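Local coordinates for conserved domain protein (Streptococcus pneumoniae, PDB 2I7R) that is of unknown function but belongs to the glyoxalase/bleomycin resistance protein/dioxygenase superfamily and pairs with a second copy of itself in the crystal, at the interface of chains A and B. Numbering follows the deposited sequence. Chains: chain A/B, Conserved domain protein.

The interface of chains A and B. Residues chain A 48, 66-69; chain B 5-9.
The imidazole of A:His68 lies between a residue of its own strand and the partner chain: CG2 of A:Ile66 sits 3.3 Å above one ring face, toward the rim, while the side-chain amide nitrogen NE2 of B:Gln8 covers the rim of the opposite face. The ring edge, in plane, meets the main-chain carbonyl O of B:Gln8, 3.5 Å from the ring carbon CD2 of A:His68. Ring and amide planes are inclined by 36°, a slanted overlap rather than a flat stack. B:Gln8 has CG anti to its backbone N (chi1 178°) and an extended chain, which lays its methylene CG alongside the imidazole, 3.7 Å from CD2 of A:His68.

Beneath them strand 65-70 of chain A pairs antiparallel with strand 5-12 of chain B, an intermolecular sheet repeated by the two-fold axis; whether this dimer forms in solution the structure alone does not show. The amide N of A:His68 donates to O of B:Gln8 at 3.0 Å, whereas the return bond from B:Asn7 N to A:His68 O is weak at 3.4 Å. On the other side of the paired strands B:Leu6, its CG anti to the backbone N (chi1 170°), extends its two methyls toward chain A: CD2 lies 4.2 Å from CB of A:Leu48, and CD1 packs tightly against the branch methyl CG2 of A:Ile67 at 3.4 Å.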
# COMPACT_ATOMS: atom_id res chain seq x y z
N LEU A 48 -6.57 1.91 -5.20
CA LEU A 48 -5.66 2.85 -4.59
C LEU A 48 -6.40 4.18 -4.48
O LEU A 48 -6.77 4.76 -5.50
CB LEU A 48 -4.37 2.95 -5.46
CG LEU A 48 -3.23 3.95 -5.16
CD1 LEU A 48 -2.47 3.62 -3.89
CD2 LEU A 48 -2.24 3.97 -6.31
N ILE A 66 6.96 1.20 -1.57
CA ILE A 66 7.00 0.87 -3.00
C ILE A 66 5.70 0.12 -3.30
O ILE A 66 5.33 -0.83 -2.62
CB ILE A 66 8.26 0.00 -3.35
CG1 ILE A 66 9.55 0.82 -3.06
CG2 ILE A 66 8.22 -0.47 -4.79
CD1 ILE A 66 10.85 0.06 -3.22
N ILE A 67 5.01 0.61 -4.33
CA ILE A 67 3.76 0.05 -4.80
C ILE A 67 4.12 -0.74 -6.05
O ILE A 67 4.50 -0.14 -7.07
CB ILE A 67 2.79 1.20 -5.20
CG1 ILE A 67 2.20 1.92 -3.95
CG2 ILE A 67 1.73 0.72 -6.13
CD1 ILE A 67 1.63 3.30 -4.34
N HIS A 68 4.04 -2.07 -5.96
CA HIS A 68 4.41 -2.96 -7.08
C HIS A 68 3.19 -3.31 -7.89
O HIS A 68 2.18 -3.79 -7.36
CB HIS A 68 5.07 -4.26 -6.61
CG HIS A 68 6.30 -4.08 -5.78
ND1 HIS A 68 7.58 -4.19 -6.30
CD2 HIS A 68 6.46 -3.84 -4.46
CE1 HIS A 68 8.46 -3.96 -5.35
NE2 HIS A 68 7.81 -3.78 -4.21
N ILE A 69 3.31 -3.12 -9.21
CA ILE A 69 2.23 -3.40 -10.13
C ILE A 69 2.68 -4.45 -11.14
O ILE A 69 3.63 -4.21 -11.93
CB ILE A 69 1.73 -2.13 -10.86
CG1 ILE A 69 1.29 -1.09 -9.82
CG2 ILE A 69 0.55 -2.47 -11.87
CD1 ILE A 69 1.11 0.32 -10.35
N ASN B 5 -1.80 -5.14 -12.35
CA ASN B 5 -2.30 -5.66 -11.08
C ASN B 5 -1.47 -5.23 -9.87
O ASN B 5 -0.32 -5.64 -9.71
CB ASN B 5 -2.47 -7.19 -11.11
CG ASN B 5 -3.24 -7.73 -9.87
OD1 ASN B 5 -4.12 -7.05 -9.29
ND2 ASN B 5 -2.90 -8.99 -9.46
N LEU B 6 -2.06 -4.36 -9.06
CA LEU B 6 -1.42 -3.95 -7.83
C LEU B 6 -1.50 -5.11 -6.76
O LEU B 6 -2.54 -5.35 -6.20
CB LEU B 6 -2.01 -2.59 -7.36
CG LEU B 6 -1.67 -2.03 -5.97
CD1 LEU B 6 -0.24 -1.99 -5.83
CD2 LEU B 6 -2.27 -0.65 -5.73
N ASN B 7 -0.39 -5.81 -6.51
CA ASN B 7 -0.36 -7.01 -5.66
C ASN B 7 0.78 -7.14 -4.62
O ASN B 7 0.91 -8.14 -3.92
CB ASN B 7 -0.48 -8.30 -6.50
CG ASN B 7 0.72 -8.55 -7.39
OD1 ASN B 7 1.70 -7.79 -7.41
ND2 ASN B 7 0.66 -9.66 -8.15
N GLN B 8 1.62 -6.13 -4.52
CA GLN B 8 2.63 -6.16 -3.46
C GLN B 8 2.88 -4.75 -2.97
O GLN B 8 3.05 -3.82 -3.77
CB GLN B 8 3.93 -6.83 -3.94
CG GLN B 8 5.05 -6.85 -2.90
CD GLN B 8 6.32 -7.48 -3.43
OE1 GLN B 8 6.26 -8.37 -4.28
NE2 GLN B 8 7.47 -7.02 -2.95
N LEU B 9 2.88 -4.57 -1.66
CA LEU B 9 3.22 -3.29 -1.09
C LEU B 9 4.40 -3.47 -0.18
O LEU B 9 4.37 -4.34 0.67
CB LEU B 9 2.04 -2.75 -0.29
CG LEU B 9 2.22 -1.51 0.57
CD1 LEU B 9 2.51 -0.27 -0.31
CD2 LEU B 9 0.93 -1.36 1.43